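Local atomic coordinates of thiol-activated cytolysin (Desulfobulbus propionicus, PDB entry 6NAL), a protein that probably forms large beta-barrel pores in membranes, as a toxin of the cholesterol-dependent cytolysin family. Residues K194-P208 with A331-G344. Numbering follows the deposited sequence.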
loop_
_atom_site.group_PDB
_atom_site.type_symbol
_atom_site.label_atom_id
_atom_site.label_comp_id
_atom_site.label_asym_id
_atom_site.label_seq_id
_atom_site.Cartn_x
_atom_site.Cartn_y
_atom_site.Cartn_z
ATOM N N LYS A 194 -2.458 -22.716 -23.169
ATOM C CA LYS A 194 -2.502 -24.165 -23.148
ATOM C C LYS A 194 -3.790 -24.711 -23.731
ATOM O O LYS A 194 -4.878 -24.355 -23.279
ATOM C CB LYS A 194 -2.349 -24.688 -21.721
ATOM C CG LYS A 194 -2.278 -26.258 -21.584
ATOM C CD LYS A 194 -2.572 -26.685 -20.114
ATOM C CE LYS A 194 -1.649 -27.810 -19.753
ATOM N NZ LYS A 194 -1.113 -27.746 -18.321
ATOM N N GLN A 195 -3.670 -25.648 -24.669
ATOM C CA GLN A 195 -4.854 -26.263 -25.255
ATOM C C GLN A 195 -4.751 -27.775 -25.224
ATOM O O GLN A 195 -3.784 -28.340 -25.733
ATOM C CB GLN A 195 -5.079 -25.803 -26.698
ATOM C CG GLN A 195 -6.379 -26.335 -27.255
ATOM C CD GLN A 195 -6.701 -25.787 -28.647
ATOM O OE1 GLN A 195 -5.917 -25.025 -29.213
ATOM N NE2 GLN A 195 -7.830 -26.225 -29.217
ATOM N N ILE A 196 -5.780 -28.425 -24.684
ATOM C CA ILE A 196 -5.881 -29.879 -24.646
ATOM C C ILE A 196 -6.688 -30.358 -25.848
ATOM O O ILE A 196 -7.877 -30.034 -25.970
ATOM C CB ILE A 196 -6.539 -30.350 -23.340
ATOM C CG1 ILE A 196 -5.779 -29.811 -22.116
ATOM C CG2 ILE A 196 -6.646 -31.847 -23.297
ATOM C CD1 ILE A 196 -6.484 -30.141 -20.768
ATOM N N PHE A 197 -6.077 -31.201 -26.700
ATOM C CA PHE A 197 -6.808 -31.708 -27.862
ATOM C C PHE A 197 -7.620 -32.933 -27.482
ATOM O O PHE A 197 -8.822 -32.985 -27.739
ATOM C CB PHE A 197 -5.870 -32.043 -29.038
ATOM C CG PHE A 197 -5.145 -30.853 -29.602
ATOM C CD1 PHE A 197 -5.718 -29.598 -29.592
ATOM C CD2 PHE A 197 -3.895 -30.987 -30.143
ATOM C CE1 PHE A 197 -5.043 -28.504 -30.106
ATOM C CE2 PHE A 197 -3.211 -29.898 -30.654
ATOM C CZ PHE A 197 -3.783 -28.648 -30.617
ATOM N N TYR A 198 -6.981 -33.926 -26.858
ATOM C CA TYR A 198 -7.690 -35.102 -26.377
ATOM C C TYR A 198 -7.032 -35.686 -25.125
ATOM O O TYR A 198 -5.901 -35.352 -24.771
ATOM C CB TYR A 198 -7.744 -36.197 -27.450
ATOM C CG TYR A 198 -6.368 -36.618 -27.956
ATOM C CD1 TYR A 198 -5.749 -35.928 -28.987
ATOM C CD2 TYR A 198 -5.666 -37.712 -27.394
ATOM C CE1 TYR A 198 -4.499 -36.330 -29.469
ATOM C CE2 TYR A 198 -4.436 -38.084 -27.873
ATOM C CZ TYR A 198 -3.883 -37.397 -28.920
ATOM O OH TYR A 198 -2.646 -37.738 -29.385
ATOM N N SER A 199 -7.736 -36.637 -24.503
ATOM C CA SER A 199 -7.238 -37.346 -23.337
ATOM C C SER A 199 -7.303 -38.864 -23.532
ATOM O O SER A 199 -8.074 -39.381 -24.341
ATOM C CB SER A 199 -8.026 -36.962 -22.082
ATOM O OG SER A 199 -7.798 -35.615 -21.739
ATOM N N VAL A 200 -6.468 -39.574 -22.766
ATOM C CA VAL A 200 -6.465 -41.026 -22.738
ATOM C C VAL A 200 -6.393 -41.493 -21.294
ATOM O O VAL A 200 -5.443 -41.155 -20.571
ATOM C CB VAL A 200 -5.312 -41.645 -23.540
ATOM C CG1 VAL A 200 -5.456 -43.155 -23.461
ATOM C CG2 VAL A 200 -5.271 -41.149 -24.984
ATOM N N SER A 201 -7.365 -42.309 -20.885
ATOM C CA SER A 201 -7.471 -42.804 -19.527
ATOM C C SER A 201 -7.321 -44.320 -19.536
ATOM O O SER A 201 -7.349 -44.970 -20.590
ATOM C CB SER A 201 -8.806 -42.365 -18.918
ATOM O OG SER A 201 -9.883 -42.949 -19.624
ATOM N N ALA A 202 -7.145 -44.880 -18.350
ATOM C CA ALA A 202 -7.001 -46.321 -18.195
ATOM C C ALA A 202 -7.682 -46.729 -16.902
ATOM O O ALA A 202 -7.556 -46.029 -15.896
ATOM C CB ALA A 202 -5.527 -46.714 -18.197
ATOM N N GLU A 203 -8.447 -47.821 -16.940
ATOM C CA GLU A 203 -9.214 -48.274 -15.781
ATOM C C GLU A 203 -8.356 -49.195 -14.921
ATOM O O GLU A 203 -7.726 -50.123 -15.427
ATOM C CB GLU A 203 -10.500 -48.977 -16.230
ATOM C CG GLU A 203 -10.418 -50.496 -16.387
ATOM C CD GLU A 203 -11.674 -51.118 -17.033
ATOM O OE1 GLU A 203 -12.654 -50.375 -17.306
ATOM O OE2 GLU A 203 -11.661 -52.354 -17.278
ATOM N N ARG A 204 -8.250 -48.882 -13.687
ATOM C CA ARG A 204 -7.519 -49.737 -12.776
ATOM C C ARG A 204 -8.385 -50.939 -12.448
ATOM O O ARG A 204 -9.607 -50.795 -12.318
ATOM C CB ARG A 204 -7.170 -48.995 -11.504
ATOM C CG ARG A 204 -6.284 -49.758 -10.525
ATOM C CD ARG A 204 -6.223 -48.992 -9.146
ATOM N NE ARG A 204 -7.587 -48.915 -8.604
ATOM C CZ ARG A 204 -8.035 -49.550 -7.522
ATOM N NH1 ARG A 204 -7.225 -50.303 -6.789
ATOM N NH2 ARG A 204 -9.303 -49.406 -7.153
ATOM N N PRO A 205 -7.798 -52.133 -12.385
ATOM C CA PRO A 205 -8.607 -53.320 -12.116
ATOM C C PRO A 205 -9.162 -53.276 -10.709
ATOM O O PRO A 205 -8.515 -52.774 -9.781
ATOM C CB PRO A 205 -7.625 -54.486 -12.293
ATOM C CG PRO A 205 -6.475 -53.918 -13.064
ATOM C CD PRO A 205 -6.390 -52.467 -12.674
ATOM N N ALA A 206 -10.392 -53.792 -10.574
ATOM C CA ALA A 206 -11.075 -53.904 -9.289
ATOM C C ALA A 206 -10.122 -54.433 -8.230
ATOM O O ALA A 206 -9.726 -53.689 -7.334
ATOM C CB ALA A 206 -12.294 -54.809 -9.402
ATOM N N LYS A 207 -9.746 -55.702 -8.311
ATOM C CA LYS A 207 -8.670 -56.202 -7.456
ATOM C C LYS A 207 -7.332 -55.831 -8.096
ATOM O O LYS A 207 -7.101 -56.157 -9.266
ATOM C CB LYS A 207 -8.783 -57.719 -7.223
ATOM C CG LYS A 207 -9.286 -58.080 -5.772
ATOM C CD LYS A 207 -8.149 -58.360 -4.749
ATOM C CE LYS A 207 -8.676 -58.716 -3.335
ATOM N NZ LYS A 207 -9.101 -57.525 -2.508
ATOM N N PRO A 208 -6.448 -55.151 -7.376
ATOM C CA PRO A 208 -5.297 -54.514 -8.034
ATOM C C PRO A 208 -4.342 -55.489 -8.682
ATOM O O PRO A 208 -3.755 -55.165 -9.721
ATOM C CB PRO A 208 -4.610 -53.760 -6.882
ATOM C CG PRO A 208 -5.610 -53.728 -5.763
ATOM C CD PRO A 208 -6.452 -54.947 -5.925
ATOM N N ALA A 331 0.069 -34.505 -31.362
ATOM C CA ALA A 331 -0.078 -33.701 -30.176
ATOM C C ALA A 331 0.979 -34.089 -29.141
ATOM O O ALA A 331 1.501 -35.207 -29.139
ATOM C CB ALA A 331 -1.467 -33.851 -29.582
ATOM N N ALA A 332 1.297 -33.146 -28.258
ATOM C CA ALA A 332 2.299 -33.480 -27.247
ATOM C C ALA A 332 1.624 -33.915 -25.959
ATOM O O ALA A 332 0.512 -33.458 -25.656
ATOM C CB ALA A 332 3.201 -32.291 -26.971
ATOM N N PRO A 333 2.212 -34.850 -25.210
ATOM C CA PRO A 333 1.698 -35.111 -23.868
ATOM C C PRO A 333 1.991 -33.908 -22.991
ATOM O O PRO A 333 3.057 -33.299 -23.088
ATOM C CB PRO A 333 2.471 -36.358 -23.406
ATOM C CG PRO A 333 3.651 -36.470 -24.309
ATOM C CD PRO A 333 3.203 -35.868 -25.627
ATOM N N LEU A 334 1.031 -33.566 -22.146
ATOM C CA LEU A 334 1.110 -32.343 -21.358
ATOM C C LEU A 334 1.112 -32.683 -19.887
ATOM O O LEU A 334 2.101 -32.434 -19.206
ATOM C CB LEU A 334 -0.052 -31.402 -21.660
ATOM C CG LEU A 334 -0.058 -30.867 -23.073
ATOM C CD1 LEU A 334 -1.174 -29.892 -23.341
ATOM C CD2 LEU A 334 1.304 -30.228 -23.398
ATOM N N ASN A 335 0.045 -33.287 -19.396
ATOM C CA ASN A 335 -0.028 -33.618 -17.985
ATOM C C ASN A 335 -0.537 -35.042 -17.832
ATOM O O ASN A 335 -1.226 -35.566 -18.709
ATOM C CB ASN A 335 -0.916 -32.619 -17.250
ATOM C CG ASN A 335 -0.369 -31.184 -17.310
ATOM O OD1 ASN A 335 -0.723 -30.401 -18.207
ATOM N ND2 ASN A 335 0.483 -30.840 -16.365
ATOM N N TYR A 336 -0.166 -35.671 -16.727
ATOM C CA TYR A 336 -0.638 -37.005 -16.411
ATOM C C TYR A 336 -1.039 -36.994 -14.943
ATOM O O TYR A 336 -0.590 -36.162 -14.149
ATOM C CB TYR A 336 0.399 -38.131 -16.800
ATOM C CG TYR A 336 1.624 -38.266 -15.946
ATOM C CD1 TYR A 336 2.652 -37.360 -16.045
ATOM C CD2 TYR A 336 1.753 -39.306 -15.035
ATOM C CE1 TYR A 336 3.766 -37.427 -15.212
ATOM C CE2 TYR A 336 2.889 -39.414 -14.228
ATOM C CZ TYR A 336 3.886 -38.472 -14.329
ATOM O OH TYR A 336 4.995 -38.567 -13.533
ATOM N N TYR A 337 -1.946 -37.907 -14.624
ATOM C CA TYR A 337 -2.568 -38.049 -13.322
ATOM C C TYR A 337 -2.395 -39.488 -12.884
ATOM O O TYR A 337 -2.640 -40.420 -13.671
ATOM C CB TYR A 337 -4.051 -37.667 -13.371
ATOM C CG TYR A 337 -4.194 -36.240 -13.878
ATOM C CD1 TYR A 337 -4.262 -35.975 -15.250
ATOM C CD2 TYR A 337 -4.186 -35.153 -12.994
ATOM C CE1 TYR A 337 -4.359 -34.692 -15.724
ATOM C CE2 TYR A 337 -4.281 -33.853 -13.467
ATOM C CZ TYR A 337 -4.369 -33.631 -14.838
ATOM O OH TYR A 337 -4.454 -32.345 -15.333
ATOM N N THR A 338 -1.901 -39.644 -11.652
ATOM C CA THR A 338 -1.621 -40.931 -11.043
ATOM C C THR A 338 -2.621 -41.175 -9.932
ATOM O O THR A 338 -3.043 -40.249 -9.236
ATOM C CB THR A 338 -0.212 -41.032 -10.410
ATOM O OG1 THR A 338 0.093 -39.866 -9.619
ATOM C CG2 THR A 338 0.801 -41.177 -11.474
ATOM N N VAL A 339 -2.919 -42.434 -9.729
ATOM C CA VAL A 339 -3.696 -42.941 -8.617
ATOM C C VAL A 339 -2.856 -44.043 -7.941
ATOM O O VAL A 339 -1.980 -44.648 -8.569
ATOM C CB VAL A 339 -5.052 -43.378 -9.214
ATOM C CG1 VAL A 339 -4.989 -44.806 -9.784
ATOM C CG2 VAL A 339 -6.186 -43.134 -8.247
ATOM N N PHE A 340 -3.026 -44.214 -6.625
ATOM C CA PHE A 340 -2.355 -45.301 -5.919
ATOM C C PHE A 340 -2.958 -46.641 -6.349
ATOM O O PHE A 340 -4.178 -46.776 -6.493
ATOM C CB PHE A 340 -2.456 -45.123 -4.401
ATOM C CG PHE A 340 -1.579 -44.020 -3.878
ATOM C CD1 PHE A 340 -0.209 -44.221 -3.708
ATOM C CD2 PHE A 340 -2.124 -42.789 -3.561
ATOM C CE1 PHE A 340 0.622 -43.191 -3.232
ATOM C CE2 PHE A 340 -1.320 -41.747 -3.093
ATOM C CZ PHE A 340 0.059 -41.931 -2.932
ATOM N N LEU A 341 -2.101 -47.644 -6.574
ATOM C CA LEU A 341 -2.617 -48.885 -7.144
ATOM C C LEU A 341 -3.421 -49.668 -6.121
ATOM O O LEU A 341 -4.450 -50.258 -6.463
ATOM C CB LEU A 341 -1.474 -49.725 -7.697
ATOM C CG LEU A 341 -1.853 -51.107 -8.236
ATOM C CD1 LEU A 341 -2.897 -51.046 -9.353
ATOM C CD2 LEU A 341 -0.590 -51.835 -8.690
ATOM N N LYS A 342 -2.996 -49.635 -4.861
ATOM C CA LYS A 342 -3.641 -50.395 -3.787
ATOM C C LYS A 342 -5.170 -50.202 -3.729
ATOM O O LYS A 342 -5.933 -51.172 -3.661
ATOM C CB LYS A 342 -3.056 -49.965 -2.461
ATOM C CG LYS A 342 -3.814 -50.493 -1.170
ATOM C CD LYS A 342 -3.346 -49.768 0.103
ATOM C CE LYS A 342 -4.179 -50.237 1.320
ATOM N NZ LYS A 342 -3.716 -49.653 2.653
ATOM N N ASP A 343 -5.647 -48.966 -3.855
ATOM C CA ASP A 343 -7.069 -48.654 -3.613
ATOM C C ASP A 343 -7.662 -47.680 -4.621
ATOM O O ASP A 343 -8.886 -47.553 -4.670
ATOM C CB ASP A 343 -7.268 -48.082 -2.192
ATOM C CG ASP A 343 -6.164 -47.048 -1.768
ATOM O OD1 ASP A 343 -5.469 -46.440 -2.632
ATOM O OD2 ASP A 343 -6.014 -46.843 -0.525
ATOM N N GLY A 344 -6.844 -46.991 -5.419
ATOM C CA GLY A 344 -7.364 -46.062 -6.405
ATOM C C GLY A 344 -7.528 -44.636 -5.924
ATOM O O GLY A 344 -8.200 -43.843 -6.594
HETATM O O HOH W 1 -1.511 -36.830 -31.602
#
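Arg204 meets the 340-344 turn with its CG anti to the backbone N (chi1 -174°) and a bend at chi3, which carries the guanidinium past Leu341 to the turn. There NH1 donates to Leu341 O at 2.8 Å, a bond bent to 146° at the hydrogen, with the oxygen somewhat out of the guanidinium plane. One face of the group lies against the peptide between Asp343 and Gly344, with Gly344 N over its centre, 3.5 Å from Arg204 CZ. The turn is itself closed by the backbone bond from Gly344 N to Phe340 O. Nearer the backbone, the aliphatic part of Arg204 packs obliquely on Leu341, Arg204 CG to Leu341 CD1 at 3.8 Å, and Pro208 sets its CB and CG against the carbonyls of Leu341 and Lys342. Helix 2-12 reaches Pro208 through Asn8 and Leu11.

At the other end of the contact Lys194, its CG likewise opposite the backbone N and its chain bent at chi3 and chi4, slides past Leu334, the two side chains pointing in opposite directions, and brings NZ to Asn335 OD1 at 2.7 Å. The amide's other end is occupied too, since Asn335 ND2 donates to Gly164 O. Ala331 CB touches two neighbouring rings: it sits at the edge of Phe197, 3.8 Å from CD2, and meets Tyr198 CE1 obliquely at 3.9 Å. A water joins Tyr198 OH to Ala331 N, accepting from the latter.

A classic beta bulge at Phe197 and Tyr198, set opposite Tyr240 on strand 232-250, interrupts the regular pairing there. Strands 187-202 and 332-340 each pair antiparallel with strand 232-250, yet their local segments run at 101° to each other and meet through side chains and the 340-344 turn, not as a paired ladder, within the strongly bent, twisted antiparallel sheet characteristic of cholesterol-dependent cytolysins.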